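Local coordinates for sensor protein (Vibrio cholerae, PDB 3BY9), which senses C4-dicarboxylates such as succinate as the sensor domain of the membrane histidine kinase DctB, which probably relays the signal by ATP-dependent histidine phosphorylation, at residues S116-T124 with Q201-P209; Q235-R243 with T251-I259. All coordinates share one frame; numbering follows the deposited sequence.

Contact 1: residues S116-T124 with Q201-P209; sequences SQYFALGST and QSQQYLDSP
Gln204 meets Tyr118 and Phe119 along the length of its side chain, a worked example of how one glutamine can knit a loop to the edge of a sheet. Its CB rests 3.4 Å from Tyr118 OH, and CG keeps beside that oxygen while nearing the carbonyl of Phe119. With CG set opposite the backbone N (chi1 -173°) and the chain extended beyond it, the amide is carried in between the two aromatic rings. CD is about equally near Tyr118 OH and Phe119 O. OE1 stays 4.1 Å from Tyr118 OH, a loose neighbour, whereas NE2 lies over one face of the Phe119 ring, toward its rim and 3.3 Å from CE1. The amide is almost parallel to the Tyr118 ring (3° between planes). Gln204 NE2 also donates to Phe119 O at 2.9 Å, nearly straight (170°) and within the plane of its own amide.

Strand 116-121 is an edge strand of the five-stranded antiparallel sheet in the PAS-like domain that holds the succinate site. Tyr118 and Ala120 bond through their backbones to strand 128-138; on the other edge Phe119 O takes the Gln204 amide, and Leu121 N donates to Gln204 O at 3.0 Å. The turns after helix 193-202 thus cover this edge without forming a further strand. The helix ends in an ST turn, Ser202 OG accepting from Gln204 N and also bonding to the Ile199 carbonyl, and a water links Ser202 O to Tyr118 OH.

Farther along, Leu121 and Leu206 cross at about a right angle, Leu121 CD2 lying 3.7 Å from Leu206 CD1. Leu206 CD2 packs on CB of Ser123, whose backbone N, like that of Thr124, bonds to succinate. Tyr205 OH, hydrogen-bonded to Asp170, sits at the Phe119 ring edge.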
ATOM      1  N   SER A 116     -10.337   2.515   7.447  1.00  8.62           N
ATOM      2  CA  SER A 116      -9.394   1.429   7.296  1.00  9.16           C
ATOM      3  C   SER A 116      -8.365   1.863   6.277  1.00 11.39           C
ATOM      4  O   SER A 116      -8.545   2.863   5.567  1.00 12.15           O
ATOM      5  CB  SER A 116     -10.088   0.123   6.822  1.00 12.67           C
ATOM      6  OG  SER A 116     -10.586   0.271   5.514  1.00 13.06           O
ATOM      7  N   GLN A 117      -7.231   1.153   6.267  1.00  9.62           N
ATOM      8  CA  GLN A 117      -6.201   1.448   5.275  1.00  8.44           C
ATOM      9  C   GLN A 117      -5.604   0.124   4.828  1.00 10.72           C
ATOM     10  O   GLN A 117      -5.658  -0.885   5.563  1.00 12.52           O
ATOM     11  CB  GLN A 117      -5.140   2.389   5.835  1.00 14.00           C
ATOM     12  CG  GLN A 117      -4.458   1.882   7.092  1.00 14.22           C
ATOM     13  CD  GLN A 117      -3.710   3.029   7.782  1.00 19.25           C
ATOM     14  OE1 GLN A 117      -4.105   3.524   8.860  1.00 26.19           O
ATOM     15  NE2 GLN A 117      -2.659   3.488   7.141  1.00 15.01           N
ATOM     16  N   TYR A 118      -5.000   0.110   3.628  1.00  8.50           N
ATOM     17  CA  TYR A 118      -4.525  -1.159   3.091  1.00  9.15           C
ATOM     18  C   TYR A 118      -3.572  -0.879   1.944  1.00  9.95           C
ATOM     19  O   TYR A 118      -3.570   0.209   1.415  1.00 13.09           O
ATOM     20  CB  TYR A 118      -5.738  -1.906   2.499  1.00 10.14           C
ATOM     21  CG  TYR A 118      -5.488  -3.365   2.116  1.00 11.55           C
ATOM     22  CD1 TYR A 118      -5.103  -4.313   3.103  1.00 12.48           C
ATOM     23  CD2 TYR A 118      -5.700  -3.804   0.813  1.00 12.21           C
ATOM     24  CE1 TYR A 118      -4.934  -5.652   2.780  1.00 11.83           C
ATOM     25  CE2 TYR A 118      -5.546  -5.159   0.463  1.00 11.15           C
ATOM     26  CZ  TYR A 118      -5.163  -6.066   1.465  1.00 13.00           C
ATOM     27  OH  TYR A 118      -5.075  -7.396   1.140  1.00 12.81           O
ATOM     28  N   PHE A 119      -2.724  -1.848   1.582  1.00  9.79           N
ATOM     29  CA  PHE A 119      -1.871  -1.630   0.394  1.00  9.44           C
ATOM     30  C   PHE A 119      -2.000  -2.900  -0.426  1.00  8.57           C
ATOM     31  O   PHE A 119      -2.217  -3.983   0.137  1.00 10.42           O
ATOM     32  CB  PHE A 119      -0.382  -1.336   0.776  1.00  9.35           C
ATOM     33  CG  PHE A 119       0.222  -2.338   1.714  1.00  8.27           C
ATOM     34  CD1 PHE A 119       0.790  -3.508   1.228  1.00 12.63           C
ATOM     35  CD2 PHE A 119       0.197  -2.123   3.086  1.00 15.00           C
ATOM     36  CE1 PHE A 119       1.336  -4.468   2.119  1.00 16.45           C
ATOM     37  CE2 PHE A 119       0.735  -3.077   3.967  1.00 17.31           C
ATOM     38  CZ  PHE A 119       1.301  -4.243   3.468  1.00 17.40           C
ATOM     39  N   ALA A 120      -1.914  -2.776  -1.751  1.00  9.39           N
ATOM     40  CA  ALA A 120      -2.099  -3.931  -2.586  1.00 10.98           C
ATOM     41  C   ALA A 120      -1.713  -3.643  -4.015  1.00  9.84           C
ATOM     42  O   ALA A 120      -1.495  -2.490  -4.396  1.00 11.87           O
ATOM     43  CB  ALA A 120      -3.590  -4.303  -2.602  1.00 10.62           C
ATOM     44  N   LEU A 121      -1.692  -4.736  -4.793  1.00  8.96           N
ATOM     45  CA  LEU A 121      -1.529  -4.617  -6.248  1.00 10.25           C
ATOM     46  C   LEU A 121      -2.952  -4.527  -6.786  1.00 10.02           C
ATOM     47  O   LEU A 121      -3.763  -5.424  -6.554  1.00 11.53           O
ATOM     48  CB  LEU A 121      -0.838  -5.878  -6.815  1.00  9.85           C
ATOM     49  CG  LEU A 121      -0.815  -5.909  -8.359  1.00 12.76           C
ATOM     50  CD1 LEU A 121       0.039  -4.773  -8.935  1.00 14.68           C
ATOM     51  CD2 LEU A 121      -0.185  -7.240  -8.808  1.00 15.10           C
ATOM     52  N   GLY A 122      -3.284  -3.411  -7.453  1.00  9.67           N
ATOM     53  CA  GLY A 122      -4.624  -3.173  -7.971  1.00 11.97           C
ATOM     54  C   GLY A 122      -5.120  -4.197  -8.980  1.00 11.20           C
ATOM     55  O   GLY A 122      -4.451  -4.476  -9.963  1.00 13.10           O
ATOM     56  N   SER A 123      -6.345  -4.689  -8.752  1.00 10.39           N
ATOM     57  CA  SER A 123      -6.916  -5.730  -9.591  1.00 12.48           C
ATOM     58  C   SER A 123      -7.411  -5.300 -10.951  1.00 18.06           C
ATOM     59  O   SER A 123      -7.416  -6.103 -11.882  1.00 18.13           O
ATOM     60  CB  SER A 123      -8.065  -6.419  -8.859  1.00 15.87           C
ATOM     61  OG  SER A 123      -9.157  -5.535  -8.746  1.00 16.75           O
ATOM     62  N   THR A 124      -7.858  -4.067 -11.077  1.00 15.26           N
ATOM     63  CA  THR A 124      -8.384  -3.627 -12.373  1.00 13.96           C
ATOM     64  C   THR A 124      -7.309  -2.857 -13.090  1.00 19.37           C
ATOM     65  O   THR A 124      -7.107  -3.013 -14.312  1.00 18.13           O
ATOM     66  CB  THR A 124      -9.614  -2.726 -12.171  1.00 16.77           C
ATOM     67  OG1 THR A 124     -10.648  -3.458 -11.476  1.00 20.91           O
ATOM     68  CG2 THR A 124     -10.153  -2.246 -13.527  1.00 16.31           C
ATOM     69  N   GLN A 201      -4.311 -16.657  -1.508  1.00 22.37           N
ATOM     70  CA  GLN A 201      -5.723 -16.561  -1.170  1.00 22.27           C
ATOM     71  C   GLN A 201      -6.145 -15.150  -0.794  1.00 21.95           C
ATOM     72  O   GLN A 201      -7.268 -14.741  -1.115  1.00 21.99           O
ATOM     73  CB  GLN A 201      -6.094 -17.540  -0.041  1.00 26.75           C
ATOM     74  CG  GLN A 201      -5.879 -19.000  -0.457  1.00 35.47           C
ATOM     75  CD  GLN A 201      -6.315 -19.305  -1.902  1.00 43.29           C
ATOM     76  OE1 GLN A 201      -5.732 -20.168  -2.562  1.00 48.24           O
ATOM     77  NE2 GLN A 201      -7.347 -18.610  -2.388  1.00 46.16           N
ATOM     78  N   SER A 202      -5.255 -14.412  -0.137  1.00 18.58           N
ATOM     79  CA  SER A 202      -5.586 -13.024   0.257  1.00 18.97           C
ATOM     80  C   SER A 202      -5.795 -12.117  -0.924  1.00 19.38           C
ATOM     81  O   SER A 202      -6.533 -11.109  -0.811  1.00 18.66           O
ATOM     82  CB  SER A 202      -4.492 -12.404   1.122  1.00 17.81           C
ATOM     83  OG  SER A 202      -3.342 -12.028   0.348  1.00 20.11           O
ATOM     84  N   GLN A 203      -5.169 -12.459  -2.049  1.00 13.71           N
ATOM     85  CA  GLN A 203      -5.219 -11.668  -3.271  1.00 14.32           C
ATOM     86  C   GLN A 203      -4.633 -10.265  -3.128  1.00  9.49           C
ATOM     87  O   GLN A 203      -4.816  -9.438  -4.034  1.00 12.08           O
ATOM     88  CB  GLN A 203      -6.654 -11.593  -3.849  1.00 19.95           C
ATOM     89  CG  GLN A 203      -7.109 -12.922  -4.524  1.00 24.21           C
ATOM     90  CD  GLN A 203      -6.431 -13.206  -5.873  1.00 23.71           C
ATOM     91  OE1 GLN A 203      -6.601 -12.478  -6.857  1.00 25.05           O
ATOM     92  NE2 GLN A 203      -5.660 -14.290  -5.919  1.00 26.19           N
ATOM     93  N   GLN A 204      -3.881 -10.056  -2.050  1.00 12.97           N
ATOM     94  CA  GLN A 204      -3.223  -8.770  -1.813  1.00  9.79           C
ATOM     95  C   GLN A 204      -2.313  -8.436  -2.987  1.00 14.31           C
ATOM     96  O   GLN A 204      -2.227  -7.263  -3.364  1.00 11.61           O
ATOM     97  CB  GLN A 204      -2.412  -8.802  -0.531  1.00  9.47           C
ATOM     98  CG  GLN A 204      -1.833  -7.404  -0.134  1.00 12.38           C
ATOM     99  CD  GLN A 204      -1.489  -7.352   1.337  1.00 16.28           C
ATOM    100  OE1 GLN A 204      -1.209  -8.398   1.954  1.00 17.90           O
ATOM    101  NE2 GLN A 204      -1.486  -6.148   1.923  1.00 13.17           N
ATOM    102  N   TYR A 205      -1.652  -9.460  -3.554  1.00 12.93           N
ATOM    103  CA  TYR A 205      -0.794  -9.266  -4.742  1.00 13.13           C
ATOM    104  C   TYR A 205      -1.382 -10.073  -5.911  1.00 12.28           C
ATOM    105  O   TYR A 205      -0.635 -10.556  -6.780  1.00 15.39           O
ATOM    106  CB  TYR A 205       0.654  -9.714  -4.465  1.00 13.90           C
ATOM    107  CG  TYR A 205       1.194  -9.090  -3.209  1.00 15.47           C
ATOM    108  CD1 TYR A 205       1.304  -7.694  -3.092  1.00 17.40           C
ATOM    109  CD2 TYR A 205       1.489  -9.861  -2.104  1.00 12.41           C
ATOM    110  CE1 TYR A 205       1.693  -7.102  -1.893  1.00 19.20           C
ATOM    111  CE2 TYR A 205       1.872  -9.295  -0.928  1.00 14.04           C
ATOM    112  CZ  TYR A 205       1.976  -7.901  -0.820  1.00 17.64           C
ATOM    113  OH  TYR A 205       2.384  -7.331   0.354  1.00 16.74           O
ATOM    114  N   LEU A 206      -2.710 -10.150  -5.958  1.00 13.17           N
ATOM    115  CA  LEU A 206      -3.428 -10.871  -7.000  1.00 12.00           C
ATOM    116  C   LEU A 206      -2.830 -12.284  -7.124  1.00 18.09           C
ATOM    117  O   LEU A 206      -2.642 -12.953  -6.079  1.00 14.43           O
ATOM    118  CB  LEU A 206      -3.364 -10.117  -8.311  1.00 11.15           C
ATOM    119  CG  LEU A 206      -3.824  -8.631  -8.160  1.00 11.90           C
ATOM    120  CD1 LEU A 206      -3.804  -7.875  -9.468  1.00 12.95           C
ATOM    121  CD2 LEU A 206      -5.220  -8.570  -7.552  1.00 14.84           C
ATOM    122  N   ASP A 207      -2.544 -12.718  -8.363  1.00 16.59           N
ATOM    123  CA  ASP A 207      -1.957 -14.061  -8.584  1.00 20.98           C
ATOM    124  C   ASP A 207      -0.445 -13.992  -8.830  1.00 20.27           C
ATOM    125  O   ASP A 207       0.143 -14.856  -9.523  1.00 17.69           O
ATOM    126  CB  ASP A 207      -2.585 -14.741  -9.804  1.00 22.75           C
ATOM    127  CG  ASP A 207      -4.069 -14.961  -9.671  1.00 28.83           C
ATOM    128  OD1 ASP A 207      -4.544 -15.238  -8.555  1.00 25.41           O
ATOM    129  OD2 ASP A 207      -4.764 -14.906 -10.714  1.00 32.38           O
ATOM    130  N   SER A 208       0.191 -12.989  -8.260  1.00 18.12           N
ATOM    131  CA  SER A 208       1.618 -12.814  -8.444  1.00 19.85           C
ATOM    132  C   SER A 208       2.399 -13.950  -7.883  1.00 18.66           C
ATOM    133  O   SER A 208       2.117 -14.428  -6.782  1.00 16.60           O
ATOM    134  CB  SER A 208       2.149 -11.537  -7.722  1.00 22.49           C
ATOM    135  OG  SER A 208       1.578 -10.363  -8.245  1.00 20.74           O
ATOM    136  N   PRO A 209       3.369 -14.458  -8.663  0.50 18.64           N
ATOM    137  CA  PRO A 209       4.173 -15.543  -8.108  0.50 19.44           C
ATOM    138  C   PRO A 209       5.011 -14.751  -7.104  0.50 21.57           C
ATOM    139  O   PRO A 209       5.339 -13.577  -7.350  0.50 26.99           O
ATOM    140  CB  PRO A 209       5.024 -15.985  -9.292  0.50 18.78           C
ATOM    141  CG  PRO A 209       4.079 -15.834 -10.440  0.50 18.61           C
ATOM    142  CD  PRO A 209       3.357 -14.510 -10.138  0.50 14.88           C
TER
HETATM  143  O   HOH W   1      -6.764  -8.309  -0.878  1.00 11.56           O

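Contact 2: residues Q235-R243 with T251-I259; sequences QDDYIVSSR and TIRVLSPKI. With CA (calcium ion), chain D.
Tyr238 receives Leu255 over one face of its ring, CD2 standing 4.3 Å above the plane toward the rim, while Ser256 N lies at the edge and in plane. Pro257 adds its ring carbon CG, 3.7 Å from Tyr238 CE1. The second flat group is the guanidinium of Arg253: Thr251 CG2 sits over the centre of one face, and Ser242 OG comes in at the edge. The bond from Arg253 NH1 to Ser242 OG is short, 2.8 Å, but bent to 125° and weak; firmer partners are Thr169 for NE and the Leu219 carbonyl for NH2.

These groups are carried by a beta hairpin, strands 238-245 and 250-257, in which Ile239-Ser256, Ser241-Val254 and Arg243-Ile252 are the hydrogen-bonded pairs. Val240 and Leu255 lie side by side on the face that also bears Ser242 and Arg253, where Trp226 touches Val240, Arg253 and Leu255. On the face with Ser241, Val254 and Ser256, His12 of helix 5-27 packs.

Past the last strand pair, Lys258 N still donates to Asp237 O at 2.9 Å, and there the start of one strand and the end of the other share a calcium ion. Asp237 OD1 and Lys258 O each bind it at 2.5 Å; four waters complete six ligands. With CG between the backbone N and the carbonyl carbon (chi1 53°), Asp237 turns OD1 to the metal, while OD2 accepts from a metal-bound water and lies alongside Lys258 CD; Lys258 NZ runs on to Glu225. With one carboxylate, one carbonyl and four waters, the ion remains largely hydrated, and its charge would probably stabilise Asp237 as the anion.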
ATOM      1  N   GLN A 235      27.577 -14.027  -2.910  1.00 19.84           N
ATOM      2  CA  GLN A 235      27.441 -13.695  -1.504  1.00 22.11           C
ATOM      3  C   GLN A 235      27.187 -12.197  -1.379  1.00 20.29           C
ATOM      4  O   GLN A 235      28.078 -11.421  -0.998  1.00 28.44           O
ATOM      5  CB  GLN A 235      28.699 -14.101  -0.740  1.00 28.80           C
ATOM      6  CG  GLN A 235      28.587 -13.852   0.775  1.00 30.46           C
ATOM      7  CD  GLN A 235      27.346 -14.529   1.382  1.00 28.95           C
ATOM      8  OE1 GLN A 235      26.314 -13.894   1.616  1.00 23.98           O
ATOM      9  NE2 GLN A 235      27.441 -15.836   1.588  1.00 30.81           N
ATOM     10  N   ASP A 236      25.999 -11.763  -1.765  1.00 17.91           N
ATOM     11  CA  ASP A 236      25.691 -10.335  -1.626  1.00 16.58           C
ATOM     12  C   ASP A 236      25.082 -10.164  -0.237  1.00 20.71           C
ATOM     13  O   ASP A 236      23.867 -10.250  -0.073  1.00 19.04           O
ATOM     14  CB  ASP A 236      24.740  -9.832  -2.726  1.00 18.56           C
ATOM     15  CG  ASP A 236      23.480 -10.660  -2.878  1.00 19.30           C
ATOM     16  OD1 ASP A 236      23.531 -11.901  -2.672  1.00 19.24           O
ATOM     17  OD2 ASP A 236      22.425 -10.081  -3.239  1.00 20.07           O
ATOM     18  N   ASP A 237      25.946  -9.951   0.750  1.00 19.78           N
ATOM     19  CA  ASP A 237      25.451  -9.759   2.105  1.00 17.34           C
ATOM     20  C   ASP A 237      25.345  -8.295   2.448  1.00 16.08           C
ATOM     21  O   ASP A 237      26.030  -7.435   1.874  1.00 14.24           O
ATOM     22  CB  ASP A 237      26.283 -10.508   3.126  1.00 17.14           C
ATOM     23  CG  ASP A 237      27.762 -10.205   3.029  1.00 25.67           C
ATOM     24  OD1 ASP A 237      28.208  -9.626   2.004  1.00 21.05           O
ATOM     25  OD2 ASP A 237      28.467 -10.561   3.988  1.00 29.23           O
ATOM     26  N   TYR A 238      24.465  -8.012   3.394  1.00 13.98           N
ATOM     27  CA  TYR A 238      24.161  -6.633   3.776  1.00 12.72           C
ATOM     28  C   TYR A 238      24.044  -6.391   5.241  1.00 11.18           C
ATOM     29  O   TYR A 238      23.643  -7.287   5.970  1.00 13.31           O
ATOM     30  CB  TYR A 238      22.779  -6.243   3.218  1.00 10.56           C
ATOM     31  CG  TYR A 238      22.776  -6.070   1.724  1.00 12.93           C
ATOM     32  CD1 TYR A 238      22.914  -4.819   1.164  1.00 12.13           C
ATOM     33  CD2 TYR A 238      22.715  -7.182   0.887  1.00 15.37           C
ATOM     34  CE1 TYR A 238      22.993  -4.634  -0.208  1.00 16.46           C
ATOM     35  CE2 TYR A 238      22.815  -7.015  -0.520  1.00 19.55           C
ATOM     36  CZ  TYR A 238      22.948  -5.737  -1.040  1.00 21.35           C
ATOM     37  OH  TYR A 238      23.058  -5.558  -2.402  1.00 23.30           O
ATOM     38  N   ILE A 239      24.334  -5.158   5.643  1.00 11.66           N
ATOM     39  CA  ILE A 239      24.069  -4.746   7.035  1.00 10.34           C
ATOM     40  C   ILE A 239      22.651  -4.086   6.901  1.00 11.15           C
ATOM     41  O   ILE A 239      22.454  -3.208   6.079  1.00 11.73           O
ATOM     42  CB  ILE A 239      25.094  -3.725   7.528  1.00 11.43           C
ATOM     43  CG1 ILE A 239      26.458  -4.444   7.642  1.00 16.64           C
ATOM     44  CG2 ILE A 239      24.656  -3.125   8.949  1.00 12.23           C
ATOM     45  CD1 ILE A 239      27.634  -3.485   7.769  1.00 15.63           C
ATOM     46  N   VAL A 240      21.692  -4.490   7.739  1.00  8.51           N
ATOM     47  CA  VAL A 240      20.302  -4.030   7.546  1.00  9.46           C
ATOM     48  C   VAL A 240      19.695  -3.469   8.809  1.00 11.39           C
ATOM     49  O   VAL A 240      19.785  -4.124   9.859  1.00 11.71           O
ATOM     50  CB  VAL A 240      19.413  -5.226   7.118  1.00 11.73           C
ATOM     51  CG1 VAL A 240      18.036  -4.753   6.775  1.00 11.44           C
ATOM     52  CG2 VAL A 240      19.999  -5.915   5.861  1.00  9.95           C
ATOM     53  N   SER A 241      19.167  -2.249   8.740  1.00  8.30           N
ATOM     54  CA  SER A 241      18.487  -1.670   9.908  1.00 10.34           C
ATOM     55  C   SER A 241      17.019  -1.569   9.569  1.00 11.22           C
ATOM     56  O   SER A 241      16.652  -1.202   8.453  1.00 10.66           O
ATOM     57  CB  SER A 241      19.062  -0.305  10.259  1.00  9.96           C
ATOM     58  OG  SER A 241      20.425  -0.518  10.661  1.00 12.26           O
ATOM     59  N   SER A 242      16.156  -1.843  10.556  1.00  9.17           N
ATOM     60  CA  SER A 242      14.721  -1.889  10.240  1.00 10.85           C
ATOM     61  C   SER A 242      13.920  -1.097  11.225  1.00 11.77           C
ATOM     62  O   SER A 242      14.283  -0.996  12.409  1.00 13.03           O
ATOM     63  CB  SER A 242      14.215  -3.348  10.257  1.00 10.84           C
ATOM     64  OG  SER A 242      14.946  -4.118   9.292  1.00 12.73           O
ATOM     65  N   ARG A 243      12.837  -0.530  10.708  1.00  9.86           N
ATOM     66  CA  ARG A 243      11.915   0.322  11.503  1.00 15.41           C
ATOM     67  C   ARG A 243      10.469  -0.081  11.194  1.00 12.01           C
ATOM     68  O   ARG A 243       9.930   0.169  10.114  1.00 11.89           O
ATOM     69  CB  ARG A 243      12.130   1.815  11.138  1.00 17.09           C
ATOM     70  CG  ARG A 243      11.347   2.851  11.971  1.00 19.65           C
ATOM     71  CD  ARG A 243      11.939   3.018  13.346  1.00 19.07           C
ATOM     72  NE  ARG A 243      13.328   3.518  13.333  1.00 17.67           N
ATOM     73  CZ  ARG A 243      13.711   4.771  13.064  1.00 16.64           C
ATOM     74  NH1 ARG A 243      12.841   5.727  12.739  1.00 17.41           N
ATOM     75  NH2 ARG A 243      14.999   5.092  13.212  1.00 13.51           N
ATOM     76  N   THR A 251       7.200  -2.662   7.353  1.00 12.17           N
ATOM     77  CA  THR A 251       8.462  -2.388   8.055  1.00 10.73           C
ATOM     78  C   THR A 251       9.395  -1.790   6.986  1.00 10.43           C
ATOM     79  O   THR A 251       9.542  -2.360   5.920  1.00 12.43           O
ATOM     80  CB  THR A 251       9.102  -3.686   8.636  1.00 14.63           C
ATOM     81  OG1 THR A 251       8.228  -4.227   9.665  1.00 14.88           O
ATOM     82  CG2 THR A 251      10.488  -3.384   9.301  1.00 12.98           C
ATOM     83  N   ILE A 252      10.014  -0.660   7.310  0.50  9.50           N
ATOM     84  CA  ILE A 252      10.959  -0.007   6.386  0.50 10.08           C
ATOM     85  C   ILE A 252      12.352  -0.529   6.736  0.50 10.86           C
ATOM     86  O   ILE A 252      12.710  -0.619   7.912  0.50 11.03           O
ATOM     87  CB  ILE A 252      10.956   1.514   6.575  0.50 10.91           C
ATOM     88  CG1 ILE A 252       9.519   2.044   6.509  0.50 11.42           C
ATOM     89  CG2 ILE A 252      11.844   2.176   5.531  0.50  9.82           C
ATOM     90  CD1 ILE A 252       9.424   3.476   6.947  0.50 25.31           C
ATOM     91  N   ARG A 253      13.154  -0.865   5.722  1.00 10.12           N
ATOM     92  CA  ARG A 253      14.486  -1.386   5.999  1.00  8.34           C
ATOM     93  C   ARG A 253      15.494  -0.753   5.104  1.00 12.05           C
ATOM     94  O   ARG A 253      15.219  -0.578   3.908  1.00 10.21           O
ATOM     95  CB  ARG A 253      14.476  -2.903   5.723  1.00  8.97           C
ATOM     96  CG  ARG A 253      13.285  -3.604   6.457  1.00  9.99           C
ATOM     97  CD  ARG A 253      13.373  -5.122   6.252  1.00 10.87           C
ATOM     98  NE  ARG A 253      12.276  -5.932   6.824  1.00 12.17           N
ATOM     99  CZ  ARG A 253      12.399  -6.595   7.974  1.00 13.51           C
ATOM    100  NH1 ARG A 253      13.523  -6.489   8.691  1.00 13.89           N
ATOM    101  NH2 ARG A 253      11.478  -7.477   8.325  1.00 13.69           N
ATOM    102  N   VAL A 254      16.643  -0.391   5.673  1.00  8.52           N
ATOM    103  CA  VAL A 254      17.712   0.195   4.856  1.00 12.28           C
ATOM    104  C   VAL A 254      18.827  -0.859   4.807  1.00 11.62           C
ATOM    105  O   VAL A 254      19.191  -1.471   5.830  1.00 10.49           O
ATOM    106  CB  VAL A 254      18.193   1.556   5.440  1.00 10.84           C
ATOM    107  CG1 VAL A 254      18.574   1.453   6.914  1.00 13.33           C
ATOM    108  CG2 VAL A 254      19.438   2.057   4.656  1.00  9.98           C
ATOM    109  N   LEU A 255      19.330  -1.106   3.590  1.00  8.53           N
ATOM    110  CA  LEU A 255      20.342  -2.147   3.360  1.00  8.18           C
ATOM    111  C   LEU A 255      21.610  -1.534   2.798  1.00 12.24           C
ATOM    112  O   LEU A 255      21.537  -0.770   1.837  1.00 11.53           O
ATOM    113  CB  LEU A 255      19.866  -3.137   2.308  1.00  9.64           C
ATOM    114  CG  LEU A 255      18.806  -4.177   2.623  1.00 12.25           C
ATOM    115  CD1 LEU A 255      17.525  -3.438   2.950  1.00 19.22           C
ATOM    116  CD2 LEU A 255      18.558  -5.074   1.412  1.00 15.83           C
ATOM    117  N   SER A 256      22.742  -1.837   3.426  1.00  9.29           N
ATOM    118  CA  SER A 256      24.073  -1.367   2.960  1.00 11.38           C
ATOM    119  C   SER A 256      24.937  -2.593   2.729  1.00 13.66           C
ATOM    120  O   SER A 256      25.023  -3.480   3.575  1.00 11.49           O
ATOM    121  CB  SER A 256      24.754  -0.482   4.034  1.00 10.71           C
ATOM    122  OG  SER A 256      24.141   0.798   4.154  1.00 12.47           O
ATOM    123  N   PRO A 257      25.580  -2.694   1.552  1.00 13.16           N
ATOM    124  CA  PRO A 257      26.434  -3.861   1.281  1.00 15.89           C
ATOM    125  C   PRO A 257      27.476  -4.006   2.381  1.00 17.86           C
ATOM    126  O   PRO A 257      28.109  -3.025   2.793  1.00 18.65           O
ATOM    127  CB  PRO A 257      27.106  -3.494  -0.057  1.00 20.43           C
ATOM    128  CG  PRO A 257      26.037  -2.677  -0.753  1.00 23.78           C
ATOM    129  CD  PRO A 257      25.497  -1.788   0.378  1.00 18.04           C
ATOM    130  N   LYS A 258      27.697  -5.243   2.833  1.00 15.88           N
ATOM    131  CA  LYS A 258      28.675  -5.488   3.888  1.00 16.00           C
ATOM    132  C   LYS A 258      30.032  -5.643   3.228  1.00 23.06           C
ATOM    133  O   LYS A 258      30.210  -6.587   2.475  1.00 20.74           O
ATOM    134  CB  LYS A 258      28.329  -6.769   4.645  1.00 18.97           C
ATOM    135  CG  LYS A 258      29.283  -7.026   5.829  1.00 22.71           C
ATOM    136  CD  LYS A 258      28.851  -8.256   6.610  1.00 26.33           C
ATOM    137  CE  LYS A 258      29.826  -8.543   7.745  1.00 32.53           C
ATOM    138  NZ  LYS A 258      29.561  -9.910   8.255  1.00 32.62           N
ATOM    139  N   ILE A 259      30.927  -4.710   3.550  1.00 29.56           N
ATOM    140  CA  ILE A 259      32.297  -4.578   3.056  1.00 42.88           C
ATOM    141  C   ILE A 259      32.258  -4.065   1.620  1.00 49.24           C
ATOM    142  O   ILE A 259      32.624  -4.790   0.669  1.00 56.95           O
ATOM    143  CB  ILE A 259      33.100  -5.899   3.197  1.00 44.92           C
ATOM    144  CG1 ILE A 259      33.373  -6.176   4.679  1.00 49.03           C
ATOM    145  CG2 ILE A 259      34.443  -5.786   2.488  1.00 49.12           C
ATOM    146  CD1 ILE A 259      34.077  -7.513   4.950  1.00 46.12           C
TER
HETATM  147 CA    CA D   2      30.230  -8.595   1.073  1.00 21.77          CA
HETATM  148  O   HOH W   2      30.472 -10.668  -0.102  1.00 25.45           O
HETATM  149  O   HOH W   3      30.975  -9.713   3.104  1.00 24.72           O
HETATM  150  O   HOH W   4      28.101  -7.580  -0.157  1.00 22.72           O
HETATM  151  O   HOH W   5      30.738  -7.456  -1.149  1.00 29.93           O

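Read from the N terminus, the chain first lays down the long helix 5-27, then the opening strands of the sheet that has strand 116-121 at one edge. Contact 1 closes a loop of 76 residues that completes this sheet with strands 128-138 and 141-150, crosses to strand 165-169 of the second sheet and comes back by way of helix 193-202. Contact 2 opens only afterwards and closes a hairpin with 7 residues between its segments. The two are in series, neither nested nor crossed; their centres lie 26 Å apart, their nearest atoms about 7 Å. One joins the ligand-binding sheet to the loop after helix 193-202, the other pairs the central strands of the second sheet near the C terminus.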